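Local coordinates for ATPase BagA (Mycobacterium tuberculosis H37Rv, PDB 6BS3), which forms one subunit of the heterodimeric BagAB ATPase, which hydrolyses ATP and is required for resistance to nitric oxide and to elevated glycerol, at residues T27-T32 with A214-E219; S236-R241 with P311-P316. All blocks are in the same frame, centred on the assembly; numbering follows the deposited sequence.

Contact 1 of 2, residues T27-T32 with A214-E219. With ADP (adenosine-5'-diphosphate), chain C.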
loop_
_atom_site.group_PDB
_atom_site.type_symbol
_atom_site.label_atom_id
_atom_site.label_comp_id
_atom_site.label_asym_id
_atom_site.label_seq_id
_atom_site.Cartn_x
_atom_site.Cartn_y
_atom_site.Cartn_z
ATOM N N THR A 27 -6.078 -11.462 3.465
ATOM C CA THR A 27 -6.166 -10.269 2.636
ATOM C C THR A 27 -6.148 -9.011 3.537
ATOM O O THR A 27 -5.932 -9.113 4.750
ATOM C CB THR A 27 -7.320 -10.354 1.621
ATOM O OG1 THR A 27 -7.165 -9.287 0.681
ATOM C CG2 THR A 27 -8.693 -10.280 2.263
ATOM N N GLY A 28 -6.292 -7.853 2.914
ATOM C CA GLY A 28 -6.254 -6.551 3.565
ATOM C C GLY A 28 -5.602 -5.523 2.656
ATOM O O GLY A 28 -4.935 -5.885 1.685
ATOM N N LYS A 29 -5.796 -4.232 2.938
ATOM C CA LYS A 29 -5.202 -3.168 2.130
ATOM C C LYS A 29 -3.651 -3.237 2.231
ATOM O O LYS A 29 -3.137 -3.758 3.215
ATOM C CB LYS A 29 -5.753 -1.818 2.607
ATOM C CG LYS A 29 -5.287 -0.623 1.793
ATOM C CD LYS A 29 -6.172 0.620 1.992
ATOM C CE LYS A 29 -5.457 1.870 1.535
ATOM N NZ LYS A 29 -5.160 1.837 0.094
ATOM N N GLY A 30 -2.934 -2.738 1.222
ATOM C CA GLY A 30 -1.474 -2.696 1.263
ATOM C C GLY A 30 -0.994 -1.948 2.499
ATOM O O GLY A 30 -1.604 -0.944 2.897
ATOM N N GLY A 31 0.055 -2.474 3.138
ATOM C CA GLY A 31 0.656 -1.901 4.343
ATOM C C GLY A 31 -0.089 -2.148 5.646
ATOM O O GLY A 31 0.299 -1.590 6.668
ATOM N N THR A 32 -1.158 -2.974 5.650
ATOM C CA THR A 32 -1.902 -3.246 6.897
ATOM C C THR A 32 -1.302 -4.388 7.726
ATOM O O THR A 32 -1.545 -4.457 8.927
ATOM C CB THR A 32 -3.392 -3.446 6.647
ATOM O OG1 THR A 32 -3.577 -4.528 5.733
ATOM C CG2 THR A 32 -4.082 -2.169 6.129
ATOM N N ALA A 214 -9.276 5.096 8.119
ATOM C CA ALA A 214 -10.433 5.219 7.214
ATOM C C ALA A 214 -10.411 4.309 5.979
ATOM O O ALA A 214 -11.361 3.555 5.779
ATOM C CB ALA A 214 -10.616 6.673 6.791
ATOM N N LEU A 215 -9.343 4.386 5.161
ATOM C CA LEU A 215 -9.208 3.616 3.926
ATOM C C LEU A 215 -9.080 2.098 4.167
ATOM O O LEU A 215 -9.842 1.371 3.525
ATOM C CB LEU A 215 -8.083 4.156 3.028
ATOM C CG LEU A 215 -8.255 5.578 2.472
ATOM C CD1 LEU A 215 -7.049 5.964 1.639
ATOM C CD2 LEU A 215 -9.525 5.716 1.624
ATOM N N PRO A 216 -8.211 1.581 5.093
ATOM C CA PRO A 216 -8.168 0.123 5.324
ATOM C C PRO A 216 -9.509 -0.460 5.788
ATOM O O PRO A 216 -9.874 -1.552 5.361
ATOM C CB PRO A 216 -7.073 -0.032 6.382
ATOM C CG PRO A 216 -6.220 1.170 6.229
ATOM C CD PRO A 216 -7.185 2.262 5.916
ATOM N N VAL A 217 -10.264 0.290 6.605
ATOM C CA VAL A 217 -11.588 -0.107 7.095
ATOM C C VAL A 217 -12.634 -0.102 5.946
ATOM O O VAL A 217 -13.386 -1.071 5.798
ATOM C CB VAL A 217 -12.008 0.714 8.335
ATOM C CG1 VAL A 217 -13.516 0.663 8.560
ATOM C CG2 VAL A 217 -11.274 0.210 9.572
ATOM N N GLN A 218 -12.625 0.939 5.108
ATOM C CA GLN A 218 -13.522 1.057 3.956
ATOM C C GLN A 218 -13.339 -0.116 2.980
ATOM O O GLN A 218 -14.326 -0.668 2.490
ATOM C CB GLN A 218 -13.257 2.382 3.234
ATOM C CG GLN A 218 -14.286 2.754 2.153
ATOM C CD GLN A 218 -13.964 4.074 1.487
ATOM O OE1 GLN A 218 -13.663 5.087 2.140
ATOM N NE2 GLN A 218 -14.024 4.091 0.168
ATOM N N GLU A 219 -12.079 -0.477 2.693
ATOM C CA GLU A 219 -11.720 -1.556 1.778
ATOM C C GLU A 219 -12.104 -2.908 2.326
ATOM O O GLU A 219 -12.523 -3.762 1.551
ATOM C CB GLU A 219 -10.240 -1.503 1.426
ATOM C CG GLU A 219 -9.876 -0.320 0.548
ATOM C CD GLU A 219 -8.654 -0.531 -0.323
ATOM O OE1 GLU A 219 -8.104 -1.657 -0.339
ATOM O OE2 GLU A 219 -8.240 0.440 -0.992
HETATM P PB ADP C . 1.218 -5.935 3.901
HETATM O O1B ADP C . 1.760 -7.314 3.468
HETATM O O2B ADP C . 1.693 -4.861 2.894
HETATM O O3B ADP C . -0.273 -5.895 4.103
HETATM P PA ADP C . 3.297 -5.954 6.021
HETATM O O1A ADP C . 4.476 -5.919 5.034
HETATM O O2A ADP C . 3.174 -7.274 6.682
HETATM O O3A ADP C . 1.951 -5.567 5.263
HETATM O "O5'" ADP C . 3.326 -4.722 7.020
HETATM C "C5'" ADP C . 3.531 -3.333 6.675
HETATM C "C4'" ADP C . 4.573 -2.773 7.616
HETATM O "O4'" ADP C . 4.047 -2.766 8.960
HETATM C "C3'" ADP C . 5.898 -3.535 7.692
HETATM O "O3'" ADP C . 6.971 -2.617 7.840
HETATM C "C2'" ADP C . 5.718 -4.422 8.931
HETATM O "O2'" ADP C . 6.941 -4.827 9.538
HETATM C "C1'" ADP C . 4.885 -3.509 9.828
HETATM N N9 ADP C . 4.041 -4.194 10.806
HETATM C C8 ADP C . 3.085 -5.148 10.560
HETATM N N7 ADP C . 2.426 -5.533 11.627
HETATM C C5 ADP C . 2.992 -4.785 12.651
HETATM C C6 ADP C . 2.717 -4.701 14.035
HETATM N N6 ADP C . 1.797 -5.439 14.658
HETATM N N1 ADP C . 3.433 -3.815 14.767
HETATM C C2 ADP C . 4.368 -3.077 14.155
HETATM N N3 ADP C . 4.729 -3.086 12.868
HETATM C C4 ADP C . 3.990 -3.959 12.159
HETATM O O HOH W 1 -7.620 -3.384 4.945
#

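Contact 2 of 2, residues S236-R241 with P311-P316. With ADP (adenosine-5'-diphosphate), chain C.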
loop_
_atom_site.group_PDB
_atom_site.type_symbol
_atom_site.label_atom_id
_atom_site.label_comp_id
_atom_site.label_asym_id
_atom_site.label_seq_id
_atom_site.Cartn_x
_atom_site.Cartn_y
_atom_site.Cartn_z
ATOM N N SER A 236 -12.213 -14.118 9.767
ATOM C CA SER A 236 -12.144 -13.089 10.804
ATOM C C SER A 236 -11.678 -11.747 10.252
ATOM O O SER A 236 -10.964 -11.695 9.252
ATOM C CB SER A 236 -11.150 -13.515 11.889
ATOM O OG SER A 236 -11.630 -14.547 12.738
ATOM N N VAL A 237 -12.021 -10.663 10.948
ATOM C CA VAL A 237 -11.451 -9.343 10.666
ATOM C C VAL A 237 -10.319 -9.219 11.717
ATOM O O VAL A 237 -10.564 -9.435 12.899
ATOM C CB VAL A 237 -12.464 -8.168 10.724
ATOM C CG1 VAL A 237 -11.742 -6.813 10.730
ATOM C CG2 VAL A 237 -13.443 -8.238 9.565
ATOM N N ILE A 238 -9.081 -8.968 11.273
ATOM C CA ILE A 238 -7.934 -8.847 12.161
ATOM C C ILE A 238 -7.508 -7.396 12.222
ATOM O O ILE A 238 -6.989 -6.863 11.236
ATOM C CB ILE A 238 -6.777 -9.815 11.770
ATOM C CG1 ILE A 238 -7.289 -11.270 11.624
ATOM C CG2 ILE A 238 -5.591 -9.700 12.758
ATOM C CD1 ILE A 238 -6.240 -12.382 11.059
ATOM N N VAL A 239 -7.756 -6.747 13.374
ATOM C CA VAL A 239 -7.390 -5.348 13.605
ATOM C C VAL A 239 -5.965 -5.318 14.118
ATOM O O VAL A 239 -5.712 -5.660 15.268
ATOM C CB VAL A 239 -8.384 -4.539 14.500
ATOM C CG1 VAL A 239 -7.897 -3.098 14.690
ATOM C CG2 VAL A 239 -9.796 -4.543 13.917
ATOM N N ASN A 240 -5.031 -4.935 13.238
ATOM C CA ASN A 240 -3.609 -4.844 13.536
ATOM C C ASN A 240 -3.228 -3.486 14.154
ATOM O O ASN A 240 -3.979 -2.504 14.050
ATOM C CB ASN A 240 -2.808 -5.083 12.240
ATOM C CG ASN A 240 -1.364 -5.478 12.441
ATOM O OD1 ASN A 240 -0.961 -5.982 13.502
ATOM N ND2 ASN A 240 -0.547 -5.261 11.413
ATOM N N ARG A 241 -2.038 -3.456 14.790
ATOM C CA ARG A 241 -1.361 -2.297 15.403
ATOM C C ARG A 241 -2.256 -1.463 16.313
ATOM O O ARG A 241 -2.367 -0.243 16.150
ATOM C CB ARG A 241 -0.662 -1.402 14.366
ATOM C CG ARG A 241 0.247 -2.154 13.427
ATOM C CD ARG A 241 1.328 -1.291 12.828
ATOM N NE ARG A 241 0.793 -0.124 12.136
ATOM C CZ ARG A 241 1.537 0.815 11.569
ATOM N NH1 ARG A 241 2.863 0.712 11.574
ATOM N NH2 ARG A 241 0.965 1.858 10.983
ATOM N N PRO A 311 -16.397 -12.427 13.240
ATOM C CA PRO A 311 -15.441 -12.401 14.367
ATOM C C PRO A 311 -14.287 -11.421 14.154
ATOM O O PRO A 311 -13.820 -11.193 13.032
ATOM C CB PRO A 311 -14.940 -13.846 14.481
ATOM C CG PRO A 311 -15.436 -14.543 13.298
ATOM C CD PRO A 311 -16.487 -13.761 12.615
ATOM N N ARG A 312 -13.840 -10.839 15.244
ATOM C CA ARG A 312 -12.786 -9.853 15.244
ATOM C C ARG A 312 -11.661 -10.208 16.187
ATOM O O ARG A 312 -11.894 -10.522 17.358
ATOM C CB ARG A 312 -13.382 -8.470 15.572
ATOM C CG ARG A 312 -13.712 -7.670 14.317
ATOM C CD ARG A 312 -14.764 -6.618 14.558
ATOM N NE ARG A 312 -14.219 -5.465 15.270
ATOM C CZ ARG A 312 -14.944 -4.427 15.659
ATOM N NH1 ARG A 312 -16.246 -4.386 15.406
ATOM N NH2 ARG A 312 -14.374 -3.414 16.295
ATOM N N LEU A 313 -10.442 -10.133 15.669
ATOM C CA LEU A 313 -9.184 -10.378 16.370
ATOM C C LEU A 313 -8.428 -9.042 16.426
ATOM O O LEU A 313 -8.630 -8.189 15.560
ATOM C CB LEU A 313 -8.323 -11.464 15.631
ATOM C CG LEU A 313 -8.899 -12.908 15.597
ATOM C CD1 LEU A 313 -8.230 -13.755 14.535
ATOM C CD2 LEU A 313 -8.772 -13.590 16.959
ATOM N N GLU A 314 -7.583 -8.861 17.462
ATOM C CA GLU A 314 -6.797 -7.649 17.701
ATOM C C GLU A 314 -5.363 -8.017 18.020
ATOM O O GLU A 314 -5.115 -8.830 18.906
ATOM C CB GLU A 314 -7.338 -6.828 18.892
ATOM C CG GLU A 314 -8.780 -6.341 18.797
ATOM C CD GLU A 314 -9.831 -7.413 18.986
ATOM O OE1 GLU A 314 -9.575 -8.381 19.739
ATOM O OE2 GLU A 314 -10.907 -7.296 18.358
ATOM N N LEU A 315 -4.421 -7.354 17.340
ATOM C CA LEU A 315 -3.004 -7.514 17.566
ATOM C C LEU A 315 -2.407 -6.189 18.036
ATOM O O LEU A 315 -2.892 -5.120 17.637
ATOM C CB LEU A 315 -2.296 -8.026 16.288
ATOM C CG LEU A 315 -2.706 -9.429 15.826
ATOM C CD1 LEU A 315 -2.099 -9.737 14.487
ATOM C CD2 LEU A 315 -2.291 -10.494 16.838
ATOM N N PRO A 316 -1.373 -6.231 18.910
ATOM C CA PRO A 316 -0.756 -4.978 19.357
ATOM C C PRO A 316 0.255 -4.448 18.322
ATOM O O PRO A 316 0.472 -5.055 17.264
ATOM C CB PRO A 316 -0.046 -5.403 20.650
ATOM C CG PRO A 316 0.418 -6.818 20.352
ATOM C CD PRO A 316 -0.689 -7.412 19.494
HETATM P PB ADP C . 1.218 -5.935 3.901
HETATM O O1B ADP C . 1.760 -7.314 3.468
HETATM O O2B ADP C . 1.693 -4.861 2.894
HETATM O O3B ADP C . -0.273 -5.895 4.103
HETATM P PA ADP C . 3.297 -5.954 6.021
HETATM O O1A ADP C . 4.476 -5.919 5.034
HETATM O O2A ADP C . 3.174 -7.274 6.682
HETATM O O3A ADP C . 1.951 -5.567 5.263
HETATM O "O5'" ADP C . 3.326 -4.722 7.020
HETATM C "C5'" ADP C . 3.531 -3.333 6.675
HETATM C "C4'" ADP C . 4.573 -2.773 7.616
HETATM O "O4'" ADP C . 4.047 -2.766 8.960
HETATM C "C3'" ADP C . 5.898 -3.535 7.692
HETATM O "O3'" ADP C . 6.971 -2.617 7.840
HETATM C "C2'" ADP C . 5.718 -4.422 8.931
HETATM O "O2'" ADP C . 6.941 -4.827 9.538
HETATM C "C1'" ADP C . 4.885 -3.509 9.828
HETATM N N9 ADP C . 4.041 -4.194 10.806
HETATM C C8 ADP C . 3.085 -5.148 10.560
HETATM N N7 ADP C . 2.426 -5.533 11.627
HETATM C C5 ADP C . 2.992 -4.785 12.651
HETATM C C6 ADP C . 2.717 -4.701 14.035
HETATM N N6 ADP C . 1.797 -5.439 14.658
HETATM N N1 ADP C . 3.433 -3.815 14.767
HETATM C C2 ADP C . 4.368 -3.077 14.155
HETATM N N3 ADP C . 4.729 -3.086 12.868
HETATM C C4 ADP C . 3.990 -3.959 12.159
#

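Contact 1 of 2, residues T27-T32 with A214-E219
Lys29 lays its aliphatic chain across the carboxylate end of Glu219 at about a right angle, CD of Lys29 coming to 3.6 Å from CD of Glu219. CG stands anti to the backbone N (chi1 -176°), and further out CE lies 3.8 Å from CB of Leu215, in the first turn of helix 214-229. A bend at chi4 (63°) places NZ 3.6 Å from OE2 of Glu219, a long salt bridge; CG and CD of the lysine lie as near to the carboxylate, so the pair meets largely as methylene against carboxylate. CG2 of Thr32 packs on the Pro216 ring, 3.7 Å from its CB. No direct hydrogen bond joins the segments; instead one water accepts from Lys29 N and donates to Pro216 O.

The loop is braced from within. Lys29 to Thr32 form a type II turn in which Lys29 O accepts from both the amide and the hydroxyl of Thr32, OG1 lying 2.7 Å from that oxygen, in the carbonyl plane on a lone pair. On this turn Gly31 N binds O2B of ADP at 2.9 Å, consistent with a P-loop (Walker A), in which Lys34 also binds the nucleotide. The loop leaves strand 23-28, whose neighbour, strand 204-210, leads towards helix 214-229; Thr32 and Pro216 both also pack on that strand.

Contact 2 of 2, residues S236-R241 with P311-P316
Ile238 and Leu313 stand side by side and point the same way from the paired strands, CG1 of the isoleucine 3.9 Å from CD1 of the leucine. The two branches of Ile238 divide the work: CG1, anti to the carbonyl carbon (chi1 -52°), meets Leu313, whereas CG2, anti to the backbone N, meets CD1 of Leu315 at 3.9 Å, these two side chains crossing obliquely. Ile37 of helix 34-46 packs against Ile238 and Leu315 there. On the other face Val237 runs alongside Arg312, its CB 3.8 Å from the arginine CG; the guanidinium end continues to a salt bridge with Asp306. Glu314 merely brings CB near Val239 O.

Four N-H···O bonds fix the parallel register, with Val237, Ile238 and Val239 opposite Arg312, Leu313 and Glu314. Val237 and Val239 both donate and accept, and the 171° N-H···O angle of Leu313 N to Val237 O is close to straight. Strand 312-316 is, within this chain, an edge strand of the P-loop NTPase sheet, and strand 234-242 separates it from strand 204-210.

At the C-terminal ends both strands reach the adenine of ADP. Pro316 O accepts from N6 at 2.9 Å; OD1 of Asn240 accepts from the same amino group through a weak, bent bond (3.0 Å, 129°), while also lying 3.7 Å from CB of Leu315. The amide nitrogen ND2 of Asn240 is 3.0 Å from N7 and is hydrogen-bonded to Thr32 O, which helps to orient the amide. Arg241 lays its methylenes against the base, with CG 3.6 Å from C6, and its guanidinium edge lies near N3.

In the fold
From the N terminus, strand 23-28 runs into the phosphate-binding loop, and contact 1 closes there over a long excursion of 181 residues that includes most of the sheet's strands and many helices. Strand 204-210 ends that excursion and leads into helix 214-229. Strand 234-242 follows directly, and contact 2 then closes a shorter, mainly helical loop of 69 residues when strand 312-316 joins its edge. The two closures are in series, neither nested nor crossed. Their centres lie 12 Å apart, and they touch where Thr32 meets Asn240. Contact 1 packs the phosphate-binding loop on a flanking helix; contact 2 brings the adenine end of ADP to the sheet's last two strands in this chain.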